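PDB 2QMA: diaminobutyrate-pyruvate transaminase and L-2,4-diaminobutyrate decarboxylase from Vibrio parahaemolyticus, which probably carries out pyridoxal 5'-phosphate-dependent transaminase and carbon-carbon lyase reactions, the chain here being the C-terminal decarboxylase domain of a longer fused enzyme. Local coordinates for residues D102-L107 and F470-P475; T269-I274 and T426-A431; Q402-A407 and A420-S425; A407-T412 and D481-L486. All coordinates share one frame; numbering follows the deposited sequence.

How the interactions relate
All four contacts lie in and around the small C-terminal domain, built on the antiparallel sheet 416-418, 426-431, 465-471, 458-462. Interactions 1 and 2 (centres about 11 Å apart) join loops 102-107 and 269-274 to the neighbouring strands 465-471 and 426-431. Interaction 3, its centre about 8 Å from that of interaction 2, sets helix 389-411 against the loop leading into strand 426-431; interaction 4 shares A407 and carries the same helix onward to helix 479-495. Along the chain 102-107 comes first, then 269-274, 402-412, 420-431, 470-475 and 481-486. The first two contacts thus tie the sheet to loops near K325, the predicted cofactor lysine, while the other two pack helix 389-411 beside the sheet.

Interaction 1. Residues D102-L107 and F470-P475; sequences DCIAHL and FTILNP
T471 OG1 donates to A105 O over 2.7 Å, coming from above the carbonyl plane, 51° out of it. The hydroxyl stands anti to the carbonyl carbon of its own residue (chi1 -58°), beside the backbone N, which makes the companion bond: T471 N to I104 O, 2.8 Å. I104 O also receives a CH...O contact from F470 CA at 3.2 Å, so two groups of the strand end converge on one oxygen. A water lies between H106 O and T471 O, 2.7 Å from the latter. T471 CG2 meets L107 CD2 at 3.6 Å, the two side chains crossing at about a right angle. Behind the polar row, I104 CG2 approaches F470 CD1 obliquely at 3.7 Å, and I104 runs side by side with I472; F482 and L485 of helix 479-495 pack on I104 as well. H106 NE2 is bonded to D133 OD2 of the second subunit, and the L107 side chain comes about 4 Å from that of K325, the predicted cofactor lysine. Two successive carbonyls of an irregular loop are thus satisfied by T471, and the loop that carries H106 and L107 is fixed to the strand end by bonds on adjacent residues.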
# COMPACT_ATOMS: atom_id res chain seq x y z
N ASP A 102 -24.65 -0.66 13.10
CA ASP A 102 -24.44 -1.94 13.80
C ASP A 102 -23.16 -2.62 13.34
O ASP A 102 -22.82 -3.71 13.77
CB ASP A 102 -25.70 -2.83 13.66
CG ASP A 102 -26.92 -2.25 14.37
OD1 ASP A 102 -26.74 -1.57 15.42
OD2 ASP A 102 -28.05 -2.47 13.87
N CYS A 103 -22.41 -1.93 12.49
CA CYS A 103 -21.03 -2.32 12.16
C CYS A 103 -20.06 -1.58 13.09
O CYS A 103 -19.80 -0.39 12.91
CB CYS A 103 -20.74 -2.04 10.71
SG CYS A 103 -19.13 -2.73 10.21
N ILE A 104 -19.55 -2.26 14.12
CA ILE A 104 -19.00 -1.56 15.28
C ILE A 104 -17.96 -2.39 16.02
O ILE A 104 -17.86 -2.28 17.25
CB ILE A 104 -20.17 -1.11 16.25
CG1 ILE A 104 -19.74 0.07 17.11
CG2 ILE A 104 -20.68 -2.27 17.07
CD1 ILE A 104 -20.89 0.87 17.82
N ALA A 105 -17.20 -3.21 15.29
CA ALA A 105 -16.30 -4.19 15.90
C ALA A 105 -14.85 -3.70 16.06
O ALA A 105 -14.26 -3.85 17.14
CB ALA A 105 -16.29 -5.46 15.06
N HIS A 106 -14.29 -3.16 14.98
CA HIS A 106 -12.83 -3.03 14.79
C HIS A 106 -12.43 -1.63 14.41
O HIS A 106 -13.29 -0.75 14.20
CB HIS A 106 -12.39 -3.96 13.63
CG HIS A 106 -12.87 -5.37 13.75
ND1 HIS A 106 -12.58 -6.16 14.84
CD2 HIS A 106 -13.59 -6.14 12.91
CE1 HIS A 106 -13.13 -7.35 14.67
NE2 HIS A 106 -13.76 -7.36 13.51
N LEU A 107 -11.12 -1.41 14.28
CA LEU A 107 -10.62 -0.12 13.81
C LEU A 107 -10.73 -0.07 12.29
O LEU A 107 -9.73 -0.02 11.58
CB LEU A 107 -9.19 0.12 14.31
CG LEU A 107 -9.12 0.38 15.82
CD1 LEU A 107 -7.66 0.33 16.33
CD2 LEU A 107 -9.74 1.73 16.22
N PHE A 470 -17.29 -3.23 21.29
CA PHE A 470 -17.67 -2.14 20.43
C PHE A 470 -16.38 -1.31 20.25
O PHE A 470 -15.74 -0.91 21.24
CB PHE A 470 -18.70 -1.18 21.08
CG PHE A 470 -20.08 -1.75 21.37
CD1 PHE A 470 -20.58 -2.89 20.74
CD2 PHE A 470 -20.92 -1.04 22.24
CE1 PHE A 470 -21.93 -3.34 21.03
CE2 PHE A 470 -22.24 -1.48 22.51
CZ PHE A 470 -22.73 -2.64 21.92
N THR A 471 -16.06 -1.01 19.00
CA THR A 471 -15.13 0.05 18.64
C THR A 471 -15.93 1.19 18.02
O THR A 471 -16.35 1.13 16.84
CB THR A 471 -14.04 -0.49 17.69
OG1 THR A 471 -13.38 -1.57 18.36
CG2 THR A 471 -12.99 0.60 17.38
N ILE A 472 -16.24 2.18 18.85
CA ILE A 472 -17.09 3.29 18.39
C ILE A 472 -16.29 4.30 17.55
O ILE A 472 -15.37 4.97 18.05
CB ILE A 472 -17.80 4.01 19.56
CG1 ILE A 472 -18.48 3.00 20.50
CG2 ILE A 472 -18.80 5.06 18.98
CD1 ILE A 472 -18.80 3.57 21.93
N LEU A 473 -16.63 4.39 16.28
CA LEU A 473 -15.91 5.31 15.41
C LEU A 473 -16.81 6.32 14.77
O LEU A 473 -16.46 7.49 14.67
CB LEU A 473 -15.12 4.59 14.31
CG LEU A 473 -13.92 3.69 14.66
CD1 LEU A 473 -13.26 3.12 13.39
CD2 LEU A 473 -12.90 4.41 15.57
N ASN A 474 -17.97 5.87 14.31
CA ASN A 474 -18.91 6.76 13.63
C ASN A 474 -19.36 7.85 14.63
O ASN A 474 -19.88 7.52 15.70
CB ASN A 474 -20.08 5.94 13.12
CG ASN A 474 -21.05 6.74 12.27
OD1 ASN A 474 -21.12 7.97 12.37
ND2 ASN A 474 -21.81 6.04 11.44
N PRO A 475 -19.11 9.14 14.30
CA PRO A 475 -19.45 10.22 15.24
C PRO A 475 -20.93 10.62 15.18
O PRO A 475 -21.35 11.57 15.86
CB PRO A 475 -18.50 11.35 14.82
CG PRO A 475 -18.37 11.18 13.31
CD PRO A 475 -18.52 9.67 13.06
O HOH W 1 -15.99 -0.19 14.55

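Interaction 2. Residues T269-I274 and T426-A431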
# COMPACT_ATOMS: atom_id res chain seq x y z
N THR A 269 -5.45 -1.86 21.05
CA THR A 269 -6.53 -2.32 20.13
C THR A 269 -7.85 -2.58 20.86
O THR A 269 -8.91 -2.16 20.38
CB THR A 269 -6.10 -3.55 19.26
OG1 THR A 269 -5.00 -3.17 18.44
CG2 THR A 269 -7.25 -4.04 18.34
N ASP A 270 -7.77 -3.24 22.02
CA ASP A 270 -8.96 -3.60 22.79
C ASP A 270 -9.45 -2.54 23.79
O ASP A 270 -10.66 -2.23 23.82
CB ASP A 270 -8.77 -4.95 23.49
CG ASP A 270 -8.66 -6.13 22.50
OD1 ASP A 270 -9.24 -6.08 21.37
OD2 ASP A 270 -7.98 -7.11 22.86
N HIS A 271 -8.52 -2.02 24.61
CA HIS A 271 -8.85 -1.05 25.64
C HIS A 271 -8.87 0.40 25.17
O HIS A 271 -9.56 1.24 25.75
CB HIS A 271 -7.91 -1.21 26.86
CG HIS A 271 -8.15 -2.48 27.62
ND1 HIS A 271 -8.93 -2.55 28.76
CD2 HIS A 271 -7.72 -3.74 27.39
CE1 HIS A 271 -8.98 -3.79 29.19
NE2 HIS A 271 -8.26 -4.54 28.38
N GLY A 272 -8.08 0.72 24.15
CA GLY A 272 -7.88 2.13 23.83
C GLY A 272 -7.00 2.85 24.84
O GLY A 272 -6.99 4.06 24.90
N ALA A 273 -6.27 2.09 25.67
CA ALA A 273 -5.36 2.65 26.66
C ALA A 273 -4.18 3.40 25.98
O ALA A 273 -3.71 2.99 24.90
CB ALA A 273 -4.82 1.51 27.55
N ILE A 274 -3.74 4.47 26.64
CA ILE A 274 -2.61 5.29 26.19
C ILE A 274 -1.50 5.19 27.24
O ILE A 274 -1.66 5.64 28.38
CB ILE A 274 -3.04 6.76 25.85
CG1 ILE A 274 -4.19 6.75 24.84
CG2 ILE A 274 -1.79 7.54 25.29
CD1 ILE A 274 -4.70 8.19 24.41
N THR A 426 -13.48 2.36 22.82
CA THR A 426 -13.90 0.95 22.89
C THR A 426 -14.72 0.67 24.16
O THR A 426 -14.54 1.32 25.22
CB THR A 426 -12.69 -0.08 22.80
OG1 THR A 426 -11.86 0.04 23.96
CG2 THR A 426 -11.86 0.13 21.54
N VAL A 427 -15.60 -0.33 24.06
CA VAL A 427 -16.34 -0.79 25.22
C VAL A 427 -16.24 -2.32 25.26
O VAL A 427 -16.48 -2.98 24.28
CB VAL A 427 -17.81 -0.33 25.17
CG1 VAL A 427 -18.62 -0.91 26.34
CG2 VAL A 427 -17.88 1.19 25.19
N LEU A 428 -15.91 -2.85 26.44
CA LEU A 428 -15.70 -4.27 26.65
C LEU A 428 -16.71 -4.80 27.65
O LEU A 428 -16.82 -4.30 28.78
CB LEU A 428 -14.25 -4.55 27.11
CG LEU A 428 -13.12 -4.12 26.15
CD1 LEU A 428 -11.72 -4.29 26.75
CD2 LEU A 428 -13.17 -4.86 24.78
N PHE A 429 -17.49 -5.78 27.21
CA PHE A 429 -18.63 -6.26 27.98
C PHE A 429 -19.05 -7.62 27.49
O PHE A 429 -18.49 -8.14 26.56
CB PHE A 429 -19.79 -5.27 27.82
CG PHE A 429 -20.45 -5.31 26.46
CD1 PHE A 429 -21.69 -5.96 26.29
CD2 PHE A 429 -19.85 -4.71 25.36
CE1 PHE A 429 -22.31 -6.01 25.03
CE2 PHE A 429 -20.47 -4.74 24.10
CZ PHE A 429 -21.71 -5.40 23.94
N ARG A 430 -20.05 -8.20 28.14
CA ARG A 430 -20.51 -9.51 27.73
C ARG A 430 -21.96 -9.62 28.09
O ARG A 430 -22.42 -8.88 28.97
CB ARG A 430 -19.68 -10.61 28.39
CG ARG A 430 -19.79 -10.69 29.90
CD ARG A 430 -19.10 -11.94 30.35
NE ARG A 430 -18.99 -12.06 31.80
CZ ARG A 430 -18.28 -13.01 32.41
NH1 ARG A 430 -17.63 -13.92 31.69
NH2 ARG A 430 -18.20 -13.04 33.73
N ALA A 431 -22.70 -10.47 27.37
CA ALA A 431 -24.03 -10.89 27.80
C ALA A 431 -23.89 -11.75 29.06
O ALA A 431 -22.97 -12.57 29.16
CB ALA A 431 -24.74 -11.66 26.70
O HOH W 2 -12.17 2.46 25.65
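L428 CD1 sits over the centre of the H271 ring, 3.7 Å from its centroid and 11° off the ring normal, a CH-pi contact in which one methyl covers one face of the imidazole. The two side chains cross at about a right angle, and the same methyl lies 3.7 Å from D270 O. That carbonyl is taken by T426, whose OG1 donates to D270 O over a short 2.6 Å, tilted 31° from the carbonyl plane. The hydroxyl stands between its own backbone N and carbonyl carbon (chi1 67°), which directs it at the 269-274 loop. A water donates to both H271 O (2.9 Å) and T426 O (2.7 Å), adding a second polar link. G272 follows with a positive phi, a conformation in which a side chain would press on the carbonyl of H271. The carboxylate of D270 turns to strand 465-471 and its neighbour, pairing with K469 in a salt bridge and with T460 OG1. Strand 426-431 of the small domain thus meets a loop that follows strand 258-265 of the large sheet. Successive carbonyls at D270 and H271 are served by a hydroxyl and a water, while the imidazole face takes the apolar share of the contact.

Interaction 3. Residues Q402-A407 and A420-S425; sequences QTLEVA and AEPSLS
T403 and P422 pack together where helix 389-411 of the small C-terminal domain lies against the loop between strands 416-418 and 426-431, two antiparallel neighbours in its four-stranded sheet. The domain has the form usual in fold-type I pyridoxal phosphate enzymes, with helices layered on such a sheet. T403 and A407, one helical turn apart and tied by the bond from A407 N to T403 O, present a small-residue surface to the proline. T403 CG2 touches P422 CB at 3.4 Å, closer than normal for two carbons, the side chains sliding past each other in opposite directions. A407 CB meets the far end of the pyrrolidine, at 3.5 Å from P422 CG, so the ring lies across both helix residues. L404 CD2 reaches P422 CD more loosely, at 4.3 Å. T403 CG2 is anti to the backbone N, with OG1 beside that N (chi1 -58°), where the hydroxyl bonds back to L399 O within its own helix. The same oxygen rests against the end of the loop, 3.2 Å from S425 CA and 3.6 Å from S425 CB. No hydrogen bond joins 402-407 to 420-425, where the fit is van der Waals; a salt bridge from E421 OE2 to R411 NH1 also ties the loop to the helix. S425 directs its polar end away from the helix, its OG shared between Y297 OH and I472 O.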
# COMPACT_ATOMS: atom_id res chain seq x y z
N GLN A 402 -19.33 9.78 24.53
CA GLN A 402 -20.37 8.79 24.22
C GLN A 402 -19.98 7.40 24.69
O GLN A 402 -20.82 6.63 25.16
CB GLN A 402 -20.64 8.75 22.73
CG GLN A 402 -21.65 7.72 22.31
CD GLN A 402 -22.11 7.99 20.93
OE1 GLN A 402 -21.43 7.62 19.97
NE2 GLN A 402 -23.29 8.64 20.79
N THR A 403 -18.71 7.07 24.53
CA THR A 403 -18.21 5.79 25.00
C THR A 403 -18.47 5.64 26.51
O THR A 403 -18.84 4.55 26.95
CB THR A 403 -16.69 5.64 24.66
OG1 THR A 403 -16.53 5.77 23.24
CG2 THR A 403 -16.14 4.32 25.14
N LEU A 404 -18.28 6.71 27.29
CA LEU A 404 -18.52 6.67 28.73
C LEU A 404 -20.01 6.46 29.00
O LEU A 404 -20.42 5.72 29.92
CB LEU A 404 -18.02 7.94 29.41
CG LEU A 404 -16.49 8.13 29.25
CD1 LEU A 404 -16.07 9.50 29.73
CD2 LEU A 404 -15.73 7.03 30.00
N GLU A 405 -20.82 7.10 28.17
CA GLU A 405 -22.27 6.97 28.27
C GLU A 405 -22.78 5.56 27.97
O GLU A 405 -23.69 5.06 28.65
CB GLU A 405 -22.94 7.98 27.34
CG GLU A 405 -22.85 9.42 27.86
CD GLU A 405 -23.49 10.41 26.91
OE1 GLU A 405 -23.88 10.04 25.77
OE2 GLU A 405 -23.58 11.58 27.31
N VAL A 406 -22.21 4.93 26.94
CA VAL A 406 -22.52 3.53 26.58
C VAL A 406 -22.07 2.57 27.68
O VAL A 406 -22.83 1.69 28.05
CB VAL A 406 -21.97 3.14 25.20
CG1 VAL A 406 -22.13 1.59 24.89
CG2 VAL A 406 -22.63 4.01 24.13
N ALA A 407 -20.85 2.76 28.20
CA ALA A 407 -20.39 1.97 29.35
C ALA A 407 -21.40 2.07 30.49
O ALA A 407 -21.79 1.05 31.04
CB ALA A 407 -18.99 2.36 29.81
N ALA A 420 -14.64 -3.59 31.44
CA ALA A 420 -13.57 -2.60 31.63
C ALA A 420 -14.13 -1.19 31.59
O ALA A 420 -15.17 -0.93 30.97
CB ALA A 420 -12.47 -2.77 30.56
N GLU A 421 -13.46 -0.27 32.27
CA GLU A 421 -13.86 1.11 32.19
C GLU A 421 -13.17 1.61 30.94
O GLU A 421 -11.97 1.35 30.76
CB GLU A 421 -13.43 1.90 33.44
CG GLU A 421 -14.18 1.53 34.74
CD GLU A 421 -15.70 1.64 34.66
OE1 GLU A 421 -16.22 2.48 33.87
OE2 GLU A 421 -16.38 0.87 35.39
N PRO A 422 -13.91 2.32 30.05
CA PRO A 422 -13.30 2.70 28.77
C PRO A 422 -12.19 3.73 28.91
O PRO A 422 -12.20 4.51 29.85
CB PRO A 422 -14.46 3.33 27.98
CG PRO A 422 -15.71 2.94 28.71
CD PRO A 422 -15.31 2.77 30.15
N SER A 423 -11.26 3.73 27.96
CA SER A 423 -10.14 4.69 27.94
C SER A 423 -10.13 5.52 26.67
O SER A 423 -9.55 6.60 26.61
CB SER A 423 -8.81 3.94 28.10
OG SER A 423 -8.82 3.21 29.33
N LEU A 424 -10.82 5.04 25.65
CA LEU A 424 -10.87 5.81 24.41
C LEU A 424 -12.26 5.66 23.81
O LEU A 424 -13.21 6.25 24.34
CB LEU A 424 -9.75 5.38 23.43
CG LEU A 424 -9.08 6.54 22.66
CD1 LEU A 424 -7.72 6.12 22.17
CD2 LEU A 424 -9.96 6.99 21.47
N SER A 425 -12.39 4.90 22.73
CA SER A 425 -13.73 4.70 22.15
C SER A 425 -14.15 3.23 22.04
O SER A 425 -15.09 2.89 21.27
CB SER A 425 -13.86 5.44 20.81
OG SER A 425 -13.19 4.78 19.74

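Interaction 4. Residues A407-T412 and D481-L486; sequences ADMIRT and DFESLL
Helices 407-411 and 481-486 run with their axes 11.1 Å apart at closest approach and at 42° to each other, a separation bridged by long side chains. M409, present as selenomethionine, carries the contact. Its CB points toward the other helix, CG stands anti to the backbone N (chi1 -176°), and the bend at chi3 (-49°) lays CE near F482 CB. SE itself settles among three residues of the facing helix: 3.5 Å from L486 CD1, 3.9 Å from F482 CB and 4.0 Å from E483 CG. L486 forks between two neighbours, since its CD2 also meets I410 CG1 at 3.9 Å, the isoleucine and leucine crossing at about a right angle. F429 of strand 426-431 touches both I410 and L486, joining the pair to the sheet, while the F482 ring leads off to Q402 and V406, earlier in helix 389-411. Within segment 407-412, R411 grips D408 side-on: NE (3.2 Å) and NH2 (3.1 Å) both donate to OD1, which lies in the guanidinium plane. R411 NH1 takes a second carboxylate, E421. Between the two segments no hydrogen bond or salt bridge forms; they are joined by apolar packing of the M409 side chain, SE in place of the methionine sulphur, and the branched methyls of I410 and L486, and the charged pairing of R411 stays within its own helix and the adjoining loop.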
# COMPACT_ATOMS: atom_id res chain seq x y z
N ALA A 407 -20.85 2.76 28.20
CA ALA A 407 -20.39 1.97 29.35
C ALA A 407 -21.40 2.07 30.49
O ALA A 407 -21.79 1.05 31.04
CB ALA A 407 -18.99 2.36 29.81
N ASP A 408 -21.87 3.29 30.80
CA ASP A 408 -22.88 3.49 31.86
C ASP A 408 -24.18 2.75 31.57
O ASP A 408 -24.80 2.18 32.47
CB ASP A 408 -23.18 4.98 32.06
CG ASP A 408 -22.13 5.67 32.89
OD1 ASP A 408 -21.37 4.97 33.61
OD2 ASP A 408 -22.07 6.92 32.84
N MSE A 409 -24.61 2.80 30.32
CA MSE A 409 -25.83 2.14 29.90
C MSE A 409 -25.71 0.62 30.11
O MSE A 409 -26.68 -0.02 30.56
CB MSE A 409 -26.11 2.50 28.44
CG MSE A 409 -27.40 1.96 27.84
SE MSE A 409 -27.24 2.17 25.87
CE MSE A 409 -26.67 4.01 25.89
N ILE A 410 -24.54 0.06 29.81
CA ILE A 410 -24.30 -1.38 30.02
C ILE A 410 -24.24 -1.72 31.53
O ILE A 410 -24.76 -2.75 31.97
CB ILE A 410 -23.06 -1.84 29.27
CG1 ILE A 410 -23.34 -1.78 27.76
CG2 ILE A 410 -22.62 -3.26 29.66
CD1 ILE A 410 -22.13 -1.89 26.90
N ARG A 411 -23.64 -0.81 32.31
CA ARG A 411 -23.47 -0.96 33.76
C ARG A 411 -24.79 -1.16 34.48
O ARG A 411 -24.88 -1.95 35.43
CB ARG A 411 -22.76 0.28 34.31
CG ARG A 411 -22.15 0.11 35.69
CD ARG A 411 -21.76 1.47 36.29
NE ARG A 411 -20.98 2.31 35.38
CZ ARG A 411 -19.71 2.09 35.05
NH1 ARG A 411 -19.09 1.05 35.57
NH2 ARG A 411 -19.08 2.92 34.20
N THR A 412 -25.83 -0.45 34.03
CA THR A 412 -27.13 -0.42 34.72
C THR A 412 -28.16 -1.37 34.07
O THR A 412 -29.33 -1.41 34.45
CB THR A 412 -27.64 1.03 34.82
OG1 THR A 412 -27.94 1.53 33.51
CG2 THR A 412 -26.56 1.93 35.46
N ASP A 481 -29.49 4.46 18.97
CA ASP A 481 -28.72 3.45 18.22
C ASP A 481 -28.16 2.38 19.14
O ASP A 481 -28.20 1.18 18.81
CB ASP A 481 -27.57 4.10 17.41
CG ASP A 481 -28.09 4.94 16.23
OD1 ASP A 481 -29.11 4.57 15.62
OD2 ASP A 481 -27.49 5.99 15.90
N PHE A 482 -27.61 2.82 20.28
CA PHE A 482 -26.96 1.93 21.24
C PHE A 482 -27.97 1.10 22.01
O PHE A 482 -27.75 -0.09 22.21
CB PHE A 482 -26.02 2.71 22.16
CG PHE A 482 -24.71 3.06 21.48
CD1 PHE A 482 -23.75 2.07 21.27
CD2 PHE A 482 -24.49 4.34 20.97
CE1 PHE A 482 -22.54 2.34 20.61
CE2 PHE A 482 -23.25 4.65 20.28
CZ PHE A 482 -22.29 3.64 20.13
N GLU A 483 -29.09 1.72 22.39
CA GLU A 483 -30.17 1.01 23.04
C GLU A 483 -30.69 -0.13 22.16
O GLU A 483 -30.85 -1.26 22.62
CB GLU A 483 -31.32 1.96 23.39
CG GLU A 483 -30.93 2.86 24.51
CD GLU A 483 -32.04 3.78 24.97
OE1 GLU A 483 -32.98 4.09 24.19
OE2 GLU A 483 -31.93 4.23 26.13
N SER A 484 -30.94 0.19 20.91
CA SER A 484 -31.36 -0.82 19.95
C SER A 484 -30.29 -1.91 19.67
O SER A 484 -30.65 -3.08 19.48
CB SER A 484 -31.83 -0.16 18.66
OG SER A 484 -31.72 -1.07 17.59
N LEU A 485 -29.00 -1.51 19.61
CA LEU A 485 -27.91 -2.47 19.45
C LEU A 485 -27.86 -3.46 20.62
O LEU A 485 -27.80 -4.66 20.43
CB LEU A 485 -26.56 -1.76 19.21
CG LEU A 485 -25.35 -2.67 18.95
CD1 LEU A 485 -25.64 -3.72 17.84
CD2 LEU A 485 -24.16 -1.79 18.58
N LEU A 486 -27.94 -2.95 21.85
CA LEU A 486 -27.97 -3.83 23.03
C LEU A 486 -29.24 -4.71 23.06
O LEU A 486 -29.17 -5.87 23.47
CB LEU A 486 -27.87 -3.01 24.32
CG LEU A 486 -26.52 -2.31 24.51
CD1 LEU A 486 -26.67 -1.29 25.64
CD2 LEU A 486 -25.46 -3.32 24.88